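PDB 1OMO: alanine dehydrogenase from Archaeoglobus fulgidus, which catalyses the reversible NAD-dependent oxidative deamination of L-alanine to pyruvate and ammonium, and works as a homodimer. Local coordinates for residues A53-L58 and A62-V67; S106-A111 and A294-A299; P39-L44 and L241-H246; A97-T102 and A299-V304. All coordinates share one frame; numbering follows the deposited sequence.

Three of the four contacts are buried, and their chemistry follows their place in the fold. Contact 1 is a strand pair within the mixed sheet of the dimerisation domain, held by backbone bonds; contact 2 joins two helices through an ion pair beside the nicotinamide. Contact 4 shares Ala299 and helix 294-311 with contact 2, but there the helix meets the sheet mainly through sulfur and methyl groups. Contact 3 is the surface member, bringing the edge of the same sheet to a helix of the nucleotide-binding domain. Contacts 1 and 2 touch directly: Lys65 NZ forms a salt bridge of 2.9 Å with Asp297 OD2. Contacts 3 and 4 lie furthest apart, centres about 21 Å distant.

Contact 1. Residues A53-L58 and A62-V67; sequences AMPAHL and AGLKWV
The indole of Trp66 turns its edge to Ala53, whose N lies 3.5 Å from Trp66 CE3, near the ring plane; Ala53 CB also touches this rim. CG anti to the backbone N (chi1 -177°) lays the indole across toward Ala53, and its NE1 bonds to Asn88 OD1 of the second subunit. At the other end, the imidazole of His57 meets Ala62 CB obliquely and stacks edge-to-face with Phe46 of that subunit. Between them Leu64 CD1 bridges Pro55 CB and Ala53 CB. These residues share one face of a beta hairpin, strands 50-58 and 61-69, and this face packs against the other subunit in the beta-sandwich dimer. Two hydrogen-bonded pairs hold the hairpin: Met54 N reaches Lys65 O at 2.7 Å, in the carbonyl plane, whereas Lys65 N comes to Met54 O at 3.1 Å from above the plane of the Met54 carbonyl. Ala56 and Gly63 exchange the other two bonds. On the opposite face Met54 and Lys65 run side by side, with Met54 SD 3.6 Å from Lys65 CE and 4.0 Å from Val67 CG2. Lys65, the inferred proton donor/acceptor, carries its NZ onward to Asp297 and Thr105.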
loop_
_atom_site.group_PDB
_atom_site.type_symbol
_atom_site.label_atom_id
_atom_site.label_comp_id
_atom_site.label_asym_id
_atom_site.label_seq_id
_atom_site.Cartn_x
_atom_site.Cartn_y
_atom_site.Cartn_z
ATOM N N ALA A 53 1.141 -4.351 -2.169
ATOM C CA ALA A 53 0.587 -3.688 -0.991
ATOM C C ALA A 53 -0.781 -4.317 -0.773
ATOM O O ALA A 53 -1.614 -4.363 -1.696
ATOM C CB ALA A 53 0.437 -2.224 -1.255
ATOM N N MET A 54 -1.037 -4.773 0.445
ATOM C CA MET A 54 -2.315 -5.414 0.735
ATOM C C MET A 54 -2.939 -4.803 1.995
ATOM O O MET A 54 -2.713 -5.292 3.085
ATOM C CB MET A 54 -2.091 -6.927 0.931
ATOM C CG MET A 54 -1.396 -7.613 -0.253
ATOM S SD MET A 54 -1.053 -9.380 -0.061
ATOM C CE MET A 54 -2.655 -9.982 0.525
ATOM N N PRO A 55 -3.716 -3.718 1.861
ATOM C CA PRO A 55 -4.339 -3.081 3.038
ATOM C C PRO A 55 -5.712 -3.633 3.360
ATOM O O PRO A 55 -6.407 -4.088 2.475
ATOM C CB PRO A 55 -4.414 -1.608 2.635
ATOM C CG PRO A 55 -4.729 -1.715 1.180
ATOM C CD PRO A 55 -3.853 -2.854 0.670
ATOM N N ALA A 56 -6.098 -3.590 4.626
ATOM C CA ALA A 56 -7.412 -4.080 5.041
ATOM C C ALA A 56 -7.845 -3.559 6.406
ATOM O O ALA A 56 -7.026 -3.237 7.248
ATOM C CB ALA A 56 -7.432 -5.606 5.052
ATOM N N HIS A 57 -9.144 -3.517 6.624
ATOM C CA HIS A 57 -9.708 -3.064 7.873
ATOM C C HIS A 57 -10.835 -4.008 8.311
ATOM O O HIS A 57 -11.778 -4.270 7.522
ATOM C CB HIS A 57 -10.274 -1.659 7.673
ATOM C CG HIS A 57 -11.038 -1.131 8.848
ATOM N ND1 HIS A 57 -12.055 -0.211 8.714
ATOM C CD2 HIS A 57 -10.929 -1.375 10.174
ATOM C CE1 HIS A 57 -12.543 0.083 9.906
ATOM N NE2 HIS A 57 -11.878 -0.612 10.809
ATOM N N LEU A 58 -10.727 -4.524 9.544
ATOM C CA LEU A 58 -11.764 -5.387 10.146
ATOM C C LEU A 58 -11.360 -5.788 11.560
ATOM O O LEU A 58 -10.215 -5.569 11.984
ATOM C CB LEU A 58 -12.007 -6.662 9.333
ATOM C CG LEU A 58 -10.987 -7.772 9.608
ATOM C CD1 LEU A 58 -11.442 -9.118 8.983
ATOM C CD2 LEU A 58 -9.647 -7.323 9.042
ATOM N N ALA A 62 -6.607 -1.937 11.492
ATOM C CA ALA A 62 -6.364 -1.607 10.105
ATOM C C ALA A 62 -4.894 -1.914 9.952
ATOM O O ALA A 62 -4.163 -1.926 10.940
ATOM C CB ALA A 62 -6.653 -0.139 9.831
ATOM N N GLY A 63 -4.470 -2.227 8.737
ATOM C CA GLY A 63 -3.054 -2.520 8.513
ATOM C C GLY A 63 -2.715 -2.649 7.054
ATOM O O GLY A 63 -3.601 -2.734 6.198
ATOM N N LEU A 64 -1.428 -2.651 6.746
ATOM C CA LEU A 64 -1.004 -2.815 5.365
ATOM C C LEU A 64 0.144 -3.804 5.282
ATOM O O LEU A 64 1.135 -3.633 5.975
ATOM C CB LEU A 64 -0.558 -1.477 4.750
ATOM C CG LEU A 64 -0.086 -1.722 3.292
ATOM C CD1 LEU A 64 -0.564 -0.624 2.398
ATOM C CD2 LEU A 64 1.437 -1.834 3.218
ATOM N N LYS A 65 0.020 -4.835 4.448
ATOM C CA LYS A 65 1.112 -5.781 4.293
ATOM C C LYS A 65 1.812 -5.394 2.985
ATOM O O LYS A 65 1.150 -5.083 1.979
ATOM C CB LYS A 65 0.615 -7.234 4.204
ATOM C CG LYS A 65 1.736 -8.245 4.434
ATOM C CD LYS A 65 1.281 -9.693 4.307
ATOM C CE LYS A 65 0.975 -10.076 2.841
ATOM N NZ LYS A 65 0.567 -11.489 2.779
ATOM N N TRP A 66 3.143 -5.385 3.027
ATOM C CA TRP A 66 3.979 -5.035 1.872
ATOM C C TRP A 66 4.927 -6.238 1.666
ATOM O O TRP A 66 5.876 -6.427 2.418
ATOM C CB TRP A 66 4.718 -3.739 2.203
ATOM C CG TRP A 66 5.582 -3.136 1.158
ATOM C CD1 TRP A 66 6.866 -2.726 1.333
ATOM C CD2 TRP A 66 5.209 -2.730 -0.164
ATOM N NE1 TRP A 66 7.320 -2.082 0.215
ATOM C CE2 TRP A 66 6.323 -2.072 -0.730
ATOM C CE3 TRP A 66 4.042 -2.867 -0.935
ATOM C CZ2 TRP A 66 6.309 -1.531 -2.039
ATOM C CZ3 TRP A 66 4.017 -2.336 -2.236
ATOM C CH2 TRP A 66 5.154 -1.679 -2.772
ATOM N N VAL A 67 4.585 -7.077 0.687
ATOM C CA VAL A 67 5.285 -8.333 0.337
ATOM C C VAL A 67 5.978 -8.291 -1.009
ATOM O O VAL A 67 5.452 -7.718 -1.956
ATOM C CB VAL A 67 4.329 -9.498 0.094
ATOM C CG1 VAL A 67 4.872 -10.729 0.694
ATOM C CG2 VAL A 67 2.935 -9.137 0.515
#

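Contact 2. Residues S106-A111 and A294-A299. With NAD (nicotinamide-adenine-dinucleotide), chain D.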
loop_
_atom_site.group_PDB
_atom_site.type_symbol
_atom_site.label_atom_id
_atom_site.label_comp_id
_atom_site.label_asym_id
_atom_site.label_seq_id
_atom_site.Cartn_x
_atom_site.Cartn_y
_atom_site.Cartn_z
ATOM N N SER A 106 2.307 -17.619 5.306
ATOM C CA SER A 106 2.229 -19.073 5.055
ATOM C C SER A 106 1.165 -19.686 5.969
ATOM O O SER A 106 0.325 -20.486 5.530
ATOM C CB SER A 106 3.581 -19.758 5.332
ATOM O OG SER A 106 4.460 -19.582 4.241
ATOM N N LEU A 107 1.194 -19.263 7.231
ATOM C CA LEU A 107 0.273 -19.739 8.254
ATOM C C LEU A 107 -1.174 -19.506 7.859
ATOM O O LEU A 107 -1.969 -20.448 7.854
ATOM C CB LEU A 107 0.549 -19.034 9.580
ATOM C CG LEU A 107 0.423 -19.779 10.919
ATOM C CD1 LEU A 107 -0.414 -18.949 11.868
ATOM C CD2 LEU A 107 -0.147 -21.141 10.764
ATOM N N ARG A 108 -1.532 -18.264 7.510
ATOM C CA ARG A 108 -2.915 -17.992 7.190
ATOM C C ARG A 108 -3.357 -18.572 5.840
ATOM O O ARG A 108 -4.544 -18.655 5.563
ATOM C CB ARG A 108 -3.221 -16.493 7.287
ATOM C CG ARG A 108 -2.429 -15.547 6.378
ATOM C CD ARG A 108 -2.728 -15.680 4.877
ATOM N NE ARG A 108 -2.408 -14.442 4.148
ATOM C CZ ARG A 108 -2.196 -14.367 2.832
ATOM N NH1 ARG A 108 -2.242 -15.462 2.089
ATOM N NH2 ARG A 108 -2.007 -13.187 2.243
ATOM N N THR A 109 -2.411 -18.967 5.003
ATOM C CA THR A 109 -2.773 -19.582 3.719
ATOM C C THR A 109 -3.084 -21.010 4.115
ATOM O O THR A 109 -4.071 -21.594 3.660
ATOM C CB THR A 109 -1.593 -19.532 2.711
ATOM O OG1 THR A 109 -1.176 -18.159 2.569
ATOM C CG2 THR A 109 -2.036 -20.087 1.340
ATOM N N GLY A 110 -2.269 -21.563 4.999
ATOM C CA GLY A 110 -2.564 -22.898 5.462
ATOM C C GLY A 110 -3.940 -22.919 6.116
ATOM O O GLY A 110 -4.784 -23.772 5.800
ATOM N N ALA A 111 -4.186 -21.971 7.027
ATOM C CA ALA A 111 -5.468 -21.912 7.729
ATOM C C ALA A 111 -6.650 -21.853 6.739
ATOM O O ALA A 111 -7.643 -22.573 6.908
ATOM C CB ALA A 111 -5.499 -20.702 8.685
ATOM N N ALA A 294 -5.887 -9.537 1.951
ATOM C CA ALA A 294 -5.406 -8.671 3.029
ATOM C C ALA A 294 -6.221 -8.873 4.322
ATOM O O ALA A 294 -5.675 -8.789 5.419
ATOM C CB ALA A 294 -5.415 -7.180 2.602
ATOM N N ILE A 295 -7.506 -9.167 4.224
ATOM C CA ILE A 295 -8.256 -9.357 5.465
ATOM C C ILE A 295 -7.688 -10.512 6.295
ATOM O O ILE A 295 -7.763 -10.468 7.515
ATOM C CB ILE A 295 -9.789 -9.538 5.234
ATOM C CG1 ILE A 295 -10.070 -10.723 4.298
ATOM C CG2 ILE A 295 -10.369 -8.266 4.673
ATOM C CD1 ILE A 295 -11.519 -11.178 4.268
ATOM N N GLN A 296 -7.069 -11.500 5.650
ATOM C CA GLN A 296 -6.462 -12.627 6.386
ATOM C C GLN A 296 -5.183 -12.169 7.115
ATOM O O GLN A 296 -4.920 -12.575 8.257
ATOM C CB GLN A 296 -6.130 -13.829 5.450
ATOM C CG GLN A 296 -7.358 -14.417 4.722
ATOM C CD GLN A 296 -7.043 -15.433 3.575
ATOM O OE1 GLN A 296 -6.267 -15.156 2.672
ATOM N NE2 GLN A 296 -7.692 -16.588 3.616
ATOM N N ASP A 297 -4.398 -11.314 6.468
ATOM C CA ASP A 297 -3.159 -10.827 7.080
ATOM C C ASP A 297 -3.478 -9.896 8.276
ATOM O O ASP A 297 -2.853 -9.985 9.313
ATOM C CB ASP A 297 -2.307 -10.108 6.024
ATOM C CG ASP A 297 -1.922 -11.013 4.885
ATOM O OD1 ASP A 297 -1.427 -12.111 5.181
ATOM O OD2 ASP A 297 -2.102 -10.641 3.693
ATOM N N VAL A 298 -4.465 -9.012 8.141
ATOM C CA VAL A 298 -4.805 -8.142 9.279
ATOM C C VAL A 298 -5.412 -8.932 10.454
ATOM O O VAL A 298 -4.976 -8.772 11.616
ATOM C CB VAL A 298 -5.759 -7.002 8.869
ATOM C CG1 VAL A 298 -6.111 -6.152 10.102
ATOM C CG2 VAL A 298 -5.072 -6.111 7.818
ATOM N N ALA A 299 -6.383 -9.800 10.155
ATOM C CA ALA A 299 -7.025 -10.635 11.183
ATOM C C ALA A 299 -5.941 -11.354 11.975
ATOM O O ALA A 299 -5.870 -11.288 13.207
ATOM C CB ALA A 299 -7.954 -11.668 10.531
HETATM P PA NAD D . 8.263 -23.727 -2.501
HETATM O O1A NAD D . 9.180 -23.378 -3.614
HETATM O O2A NAD D . 8.858 -24.060 -1.126
HETATM O O5B NAD D . 7.141 -24.911 -2.764
HETATM C C5B NAD D . 6.735 -25.329 -4.134
HETATM C C4B NAD D . 7.102 -26.830 -4.270
HETATM O O4B NAD D . 6.611 -27.167 -5.642
HETATM C C3B NAD D . 8.657 -27.206 -4.351
HETATM O O3B NAD D . 9.006 -28.230 -3.337
HETATM C C2B NAD D . 8.899 -27.681 -5.804
HETATM O O2B NAD D . 9.926 -28.566 -6.070
HETATM C C1B NAD D . 7.461 -28.149 -6.185
HETATM N N9A NAD D . 7.178 -28.068 -7.588
HETATM C C8A NAD D . 7.506 -27.130 -8.547
HETATM N N7A NAD D . 7.032 -27.414 -9.742
HETATM C C5A NAD D . 6.365 -28.557 -9.651
HETATM C C6A NAD D . 5.623 -29.342 -10.638
HETATM N N6A NAD D . 5.545 -28.980 -11.892
HETATM N N1A NAD D . 5.038 -30.494 -10.140
HETATM C C2A NAD D . 5.119 -30.894 -8.849
HETATM N N3A NAD D . 5.828 -30.170 -7.864
HETATM C C4A NAD D . 6.418 -28.999 -8.311
HETATM O O3 NAD D . 7.009 -22.678 -2.184
HETATM P PN NAD D . 5.770 -22.590 -1.025
HETATM O O1N NAD D . 5.760 -23.895 -0.272
HETATM O O2N NAD D . 5.856 -21.249 -0.324
HETATM O O5D NAD D . 4.477 -22.589 -2.107
HETATM C C5D NAD D . 4.812 -21.619 -3.298
HETATM C C4D NAD D . 3.642 -21.400 -4.200
HETATM O O4D NAD D . 2.482 -20.903 -3.325
HETATM C C3D NAD D . 3.822 -20.280 -5.272
HETATM O O3D NAD D . 2.963 -20.473 -6.412
HETATM C C2D NAD D . 3.458 -19.046 -4.441
HETATM O O2D NAD D . 3.431 -17.853 -5.153
HETATM C C1D NAD D . 2.091 -19.542 -3.769
HETATM N N1N NAD D . 1.614 -18.942 -2.475
HETATM C C2N NAD D . 0.212 -18.530 -2.541
HETATM C C3N NAD D . -0.338 -18.136 -1.267
HETATM C C7N NAD D . -1.910 -17.661 -1.355
HETATM O O7N NAD D . -2.348 -16.883 -0.460
HETATM N N7N NAD D . -2.675 -18.149 -2.384
HETATM C C4N NAD D . 0.330 -18.132 -0.020
HETATM C C5N NAD D . 1.714 -18.571 -0.106
HETATM C C6N NAD D . 2.333 -18.969 -1.302
#
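Arg108 and Asp297 form the ionic part of this helix-helix contact. The guanidinium grips the carboxylate side-on, Arg108 NE giving 2.7 Å to Asp297 OD1 and Arg108 NH2 giving 2.9 Å to Asp297 OD2. The second bond is nearly straight (175°) and lies in the guanidinium plane; the first meets OD1 from above the carboxylate plane, and the two planes are 31° apart. Among the bonds to uncharged acceptors, Arg108 NH1 donates to the nicotinamide carboxamide oxygen, NAD O7N, at 2.9 Å, and weakly to Thr109 OG1. Apolar and face contacts complete the set: Arg108 CD lies 3.9 Å from Gln296 CB, and Gln296 OE1 sits over one guanidinium face, offset toward the rim, while accepting from Leu293 N. On the cofactor side, Thr109 OG1 comes within 3.0 Å of NAD C4N, the hydride-transfer carbon of the nicotinamide. A leucine in place of Arg108 would probably leave Asp297 without its side-on partner and NAD O7N without this donor. The Asp297 carboxylate, shared by Arg108 and Lys65, thus links the inferred acid-base residue to the guanidinium that binds the carboxamide oxygen and is likely to bear on its orientation.

Contact 3. Residues P39-L44 and L241-H246; sequences PPKVYL and LEQAKH
An extended run, 39-44, entering strand 42-45 at its end, faces the side of helix 241-247, and side chains alone bridge the two backbones. Lys41 and Gln243 cross at about a right angle. The aliphatic part of the lysine lies against the amide, with Lys41 CE 3.2 Å from Gln243 NE2 and Lys41 CG 3.6 Å from Gln243 OE1. Lys41 is extended beyond CG, which carries NZ past the amide to the carbonyl oxygen of Thr291. Gln243 NE2 donates to Thr291 OG1 and Gly292 O, so both polar ends converge on the same loop. Strand 42-45 is one of the two outermost strands of the mixed sheet within this chain, while the helix belongs to the Rossmann-type NAD domain; the contact therefore spans the cleft between the two domains, and Lys41 comes to about 6 Å from the bound cofactor, measured between nearest atoms. Further along, Tyr43 and His246 approach from opposite directions, each ring oblique to the other, with planes at 39° and centroids 5.0 Å apart. Tyr43 OH lies 3.1 Å from His246 NE2 and 3.3 Å from His246 CD2. His246 also touches Pro221, and Tyr43 rests on Asp50 and Arg52 of the neighbouring strand.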
loop_
_atom_site.group_PDB
_atom_site.type_symbol
_atom_site.label_atom_id
_atom_site.label_comp_id
_atom_site.label_asym_id
_atom_site.label_seq_id
_atom_site.Cartn_x
_atom_site.Cartn_y
_atom_site.Cartn_z
ATOM N N PRO A 39 -9.269 -3.079 -0.209
ATOM C CA PRO A 39 -9.016 -2.649 -1.579
ATOM C C PRO A 39 -8.234 -3.727 -2.311
ATOM O O PRO A 39 -7.668 -4.627 -1.698
ATOM C CB PRO A 39 -8.167 -1.396 -1.397
ATOM C CG PRO A 39 -8.677 -0.825 -0.102
ATOM C CD PRO A 39 -8.753 -2.081 0.747
ATOM N N PRO A 40 -8.227 -3.666 -3.646
ATOM C CA PRO A 40 -7.498 -4.624 -4.483
ATOM C C PRO A 40 -5.996 -4.512 -4.115
ATOM O O PRO A 40 -5.555 -3.466 -3.613
ATOM C CB PRO A 40 -7.750 -4.093 -5.898
ATOM C CG PRO A 40 -9.106 -3.441 -5.776
ATOM C CD PRO A 40 -9.016 -2.727 -4.464
ATOM N N LYS A 41 -5.214 -5.561 -4.360
ATOM C CA LYS A 41 -3.788 -5.509 -4.076
ATOM C C LYS A 41 -3.150 -4.551 -5.085
ATOM O O LYS A 41 -3.643 -4.404 -6.200
ATOM C CB LYS A 41 -3.141 -6.887 -4.254
ATOM C CG LYS A 41 -3.757 -8.023 -3.483
ATOM C CD LYS A 41 -3.040 -9.337 -3.824
ATOM C CE LYS A 41 -3.626 -10.474 -2.998
ATOM N NZ LYS A 41 -2.910 -11.751 -3.212
ATOM N N VAL A 42 -2.059 -3.903 -4.702
ATOM C CA VAL A 42 -1.402 -2.992 -5.626
ATOM C C VAL A 42 -0.058 -3.573 -5.943
ATOM O O VAL A 42 0.675 -3.980 -5.042
ATOM C CB VAL A 42 -1.226 -1.624 -5.032
ATOM C CG1 VAL A 42 -0.591 -0.696 -6.054
ATOM C CG2 VAL A 42 -2.570 -1.100 -4.619
ATOM N N TYR A 43 0.260 -3.637 -7.231
ATOM C CA TYR A 43 1.520 -4.213 -7.680
ATOM C C TYR A 43 2.491 -3.176 -8.168
ATOM O O TYR A 43 2.110 -2.184 -8.773
ATOM C CB TYR A 43 1.276 -5.175 -8.832
ATOM C CG TYR A 43 0.373 -6.333 -8.522
ATOM C CD1 TYR A 43 0.893 -7.547 -8.061
ATOM C CD2 TYR A 43 -0.997 -6.219 -8.682
ATOM C CE1 TYR A 43 0.054 -8.620 -7.765
ATOM C CE2 TYR A 43 -1.836 -7.276 -8.395
ATOM C CZ TYR A 43 -1.304 -8.472 -7.936
ATOM O OH TYR A 43 -2.128 -9.520 -7.632
ATOM N N LEU A 44 3.753 -3.429 -7.898
ATOM C CA LEU A 44 4.839 -2.590 -8.343
ATOM C C LEU A 44 5.670 -3.673 -9.012
ATOM O O LEU A 44 6.302 -4.479 -8.323
ATOM C CB LEU A 44 5.578 -2.023 -7.144
ATOM C CG LEU A 44 6.083 -0.585 -7.228
ATOM C CD1 LEU A 44 5.037 0.284 -7.918
ATOM C CD2 LEU A 44 6.401 -0.081 -5.810
ATOM N N LEU A 241 -13.345 -12.864 -5.820
ATOM C CA LEU A 241 -13.590 -12.991 -7.233
ATOM C C LEU A 241 -12.560 -12.270 -8.109
ATOM O O LEU A 241 -11.960 -12.889 -9.003
ATOM C CB LEU A 241 -15.001 -12.510 -7.569
ATOM C CG LEU A 241 -15.318 -12.613 -9.060
ATOM C CD1 LEU A 241 -15.070 -14.035 -9.567
ATOM C CD2 LEU A 241 -16.773 -12.180 -9.291
ATOM N N GLU A 242 -12.325 -10.984 -7.864
ATOM C CA GLU A 242 -11.390 -10.257 -8.716
ATOM C C GLU A 242 -9.929 -10.715 -8.657
ATOM O O GLU A 242 -9.238 -10.722 -9.676
ATOM C CB GLU A 242 -11.504 -8.758 -8.467
ATOM C CG GLU A 242 -11.474 -7.952 -9.786
ATOM C CD GLU A 242 -12.624 -8.270 -10.769
ATOM O OE1 GLU A 242 -12.464 -7.959 -11.971
ATOM O OE2 GLU A 242 -13.678 -8.816 -10.359
ATOM N N GLN A 243 -9.455 -11.122 -7.483
ATOM C CA GLN A 243 -8.080 -11.602 -7.392
ATOM C C GLN A 243 -7.930 -12.975 -8.071
ATOM O O GLN A 243 -6.852 -13.306 -8.581
ATOM C CB GLN A 243 -7.629 -11.709 -5.937
ATOM C CG GLN A 243 -7.742 -10.407 -5.160
ATOM C CD GLN A 243 -7.072 -10.487 -3.805
ATOM O OE1 GLN A 243 -7.030 -9.508 -3.103
ATOM N NE2 GLN A 243 -6.531 -11.661 -3.441
ATOM N N ALA A 244 -8.992 -13.773 -8.078
ATOM C CA ALA A 244 -8.905 -15.088 -8.712
ATOM C C ALA A 244 -8.791 -14.847 -10.219
ATOM O O ALA A 244 -7.883 -15.399 -10.868
ATOM C CB ALA A 244 -10.135 -15.946 -8.377
ATOM N N LYS A 245 -9.675 -14.003 -10.759
ATOM C CA LYS A 245 -9.666 -13.639 -12.187
ATOM C C LYS A 245 -8.251 -13.261 -12.660
ATOM O O LYS A 245 -7.742 -13.795 -13.634
ATOM C CB LYS A 245 -10.547 -12.417 -12.444
ATOM C CG LYS A 245 -12.034 -12.643 -12.704
ATOM C CD LYS A 245 -12.679 -11.263 -12.960
ATOM C CE LYS A 245 -14.121 -11.303 -13.439
ATOM N NZ LYS A 245 -14.766 -9.956 -13.184
ATOM N N HIS A 246 -7.637 -12.315 -11.961
ATOM C CA HIS A 246 -6.309 -11.825 -12.281
ATOM C C HIS A 246 -5.137 -12.815 -12.092
ATOM O O HIS A 246 -4.254 -12.930 -12.952
ATOM C CB HIS A 246 -6.073 -10.558 -11.450
ATOM C CG HIS A 246 -4.637 -10.166 -11.318
ATOM N ND1 HIS A 246 -3.996 -9.355 -12.236
ATOM C CD2 HIS A 246 -3.716 -10.463 -10.369
ATOM C CE1 HIS A 246 -2.746 -9.166 -11.855
ATOM N NE2 HIS A 246 -2.550 -9.828 -10.726
#

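Contact 4. Residues A97-T102 and A299-V304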
loop_
_atom_site.group_PDB
_atom_site.type_symbol
_atom_site.label_atom_id
_atom_site.label_comp_id
_atom_site.label_asym_id
_atom_site.label_seq_id
_atom_site.Cartn_x
_atom_site.Cartn_y
_atom_site.Cartn_z
ATOM N N ALA A 97 2.078 -1.410 15.479
ATOM C CA ALA A 97 3.160 -2.386 15.355
ATOM C C ALA A 97 3.659 -2.543 13.916
ATOM O O ALA A 97 2.935 -2.249 12.946
ATOM C CB ALA A 97 2.671 -3.763 15.883
ATOM N N VAL A 98 4.905 -2.977 13.799
ATOM C CA VAL A 98 5.535 -3.268 12.523
ATOM C C VAL A 98 6.045 -4.662 12.814
ATOM O O VAL A 98 6.907 -4.837 13.685
ATOM C CB VAL A 98 6.736 -2.344 12.218
ATOM C CG1 VAL A 98 7.472 -2.867 10.991
ATOM C CG2 VAL A 98 6.264 -0.908 11.952
ATOM N N MET A 99 5.485 -5.656 12.119
ATOM C CA MET A 99 5.843 -7.072 12.320
ATOM C C MET A 99 6.233 -7.827 11.060
ATOM O O MET A 99 5.882 -7.458 9.938
ATOM C CB MET A 99 4.674 -7.920 12.811
ATOM C CG MET A 99 3.336 -7.844 12.190
ATOM S SD MET A 99 2.275 -8.798 13.350
ATOM C CE MET A 99 1.919 -7.442 14.434
ATOM N N ASP A 100 6.890 -8.951 11.279
ATOM C CA ASP A 100 7.221 -9.830 10.186
ATOM C C ASP A 100 5.887 -10.463 9.808
ATOM O O ASP A 100 5.113 -10.888 10.678
ATOM C CB ASP A 100 8.138 -10.974 10.619
ATOM C CG ASP A 100 8.145 -12.112 9.590
ATOM O OD1 ASP A 100 8.446 -11.823 8.435
ATOM O OD2 ASP A 100 7.841 -13.275 9.905
ATOM N N ALA A 101 5.598 -10.514 8.527
ATOM C CA ALA A 101 4.382 -11.171 8.076
ATOM C C ALA A 101 4.821 -12.319 7.139
ATOM O O ALA A 101 3.996 -12.876 6.403
ATOM C CB ALA A 101 3.464 -10.184 7.339
ATOM N N THR A 102 6.109 -12.681 7.177
ATOM C CA THR A 102 6.587 -13.733 6.272
ATOM C C THR A 102 5.995 -15.046 6.723
ATOM O O THR A 102 5.358 -15.753 5.964
ATOM C CB THR A 102 8.136 -13.839 6.232
ATOM O OG1 THR A 102 8.696 -12.605 5.763
ATOM C CG2 THR A 102 8.578 -14.972 5.256
ATOM N N ALA A 299 -6.383 -9.800 10.155
ATOM C CA ALA A 299 -7.025 -10.635 11.183
ATOM C C ALA A 299 -5.941 -11.354 11.975
ATOM O O ALA A 299 -5.870 -11.288 13.207
ATOM C CB ALA A 299 -7.954 -11.668 10.531
ATOM N N VAL A 300 -5.073 -12.028 11.251
ATOM C CA VAL A 300 -4.014 -12.746 11.891
ATOM C C VAL A 300 -3.008 -11.831 12.606
ATOM O O VAL A 300 -2.480 -12.202 13.644
ATOM C CB VAL A 300 -3.308 -13.647 10.870
ATOM C CG1 VAL A 300 -1.840 -13.700 11.171
ATOM C CG2 VAL A 300 -3.910 -15.061 10.922
ATOM N N ALA A 301 -2.721 -10.658 12.060
ATOM C CA ALA A 301 -1.784 -9.770 12.736
ATOM C C ALA A 301 -2.388 -9.262 14.065
ATOM O O ALA A 301 -1.664 -9.021 15.052
ATOM C CB ALA A 301 -1.407 -8.602 11.822
ATOM N N LYS A 302 -3.712 -9.110 14.093
ATOM C CA LYS A 302 -4.390 -8.675 15.311
ATOM C C LYS A 302 -4.136 -9.676 16.448
ATOM O O LYS A 302 -3.939 -9.293 17.609
ATOM C CB LYS A 302 -5.897 -8.551 15.095
ATOM C CG LYS A 302 -6.657 -8.827 16.415
ATOM C CD LYS A 302 -8.116 -8.440 16.382
ATOM C CE LYS A 302 -8.747 -8.561 17.781
ATOM N NZ LYS A 302 -10.066 -7.891 17.818
ATOM N N VAL A 303 -4.155 -10.962 16.122
ATOM C CA VAL A 303 -3.928 -11.980 17.136
ATOM C C VAL A 303 -2.498 -11.964 17.647
ATOM O O VAL A 303 -2.266 -12.138 18.840
ATOM C CB VAL A 303 -4.258 -13.361 16.590
ATOM C CG1 VAL A 303 -3.706 -14.437 17.525
ATOM C CG2 VAL A 303 -5.769 -13.500 16.450
ATOM N N VAL A 304 -1.543 -11.782 16.738
ATOM C CA VAL A 304 -0.129 -11.717 17.092
ATOM C C VAL A 304 0.128 -10.494 17.970
ATOM O O VAL A 304 0.908 -10.551 18.942
ATOM C CB VAL A 304 0.760 -11.564 15.833
ATOM C CG1 VAL A 304 2.177 -11.125 16.226
ATOM C CG2 VAL A 304 0.801 -12.872 15.063
#
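Met99 reaches out from the sheet to touch Val304 and Ala301, and its thioether makes the whole of this helix-on-sheet contact. The arrangement is that of an alpha/beta layer: helix 294-311 lies over the mixed sheet of the dimerisation domain, and strand 95-100 offers it one long apolar side chain. Met99 and Val304 meet tip to tip, with Met99 SD 3.7 Å from Val304 CG1. The same sulfur rests 4.0 Å from Ala301 CB, one helical turn earlier, so that it sits between two side chains of a single helix face. The terminal methyl turns along the helix, bringing Met99 CE to 4.0 Å from Ala301 O. No hydrogen bond crosses here; the contact is van der Waals in kind.

The torsions explain the reach. CG of Met99 stands between its backbone N and carbonyl carbon (chi1 47°), the chain then runs straight through chi2, and a bend at chi3 (86°) sets CE beside that carbonyl oxygen. Shortening Met99 to alanine would probably open a gap beside Ala301 and Val304, since the sulfur and methyl that fill it would be gone.

In the next shell, Met85 of strand 83-88 packs against both Met99 and Ala301, while Leu6 of strand 3-6 touches Met99 and Val304. Just past Met99 the strand gives way to helix 102-120 through an Asx turn: Asp100 OD1 accepts from Thr102 N at 2.8 Å, the donor standing above the carboxylate plane, and from Thr102 OG1 on its syn lone pair.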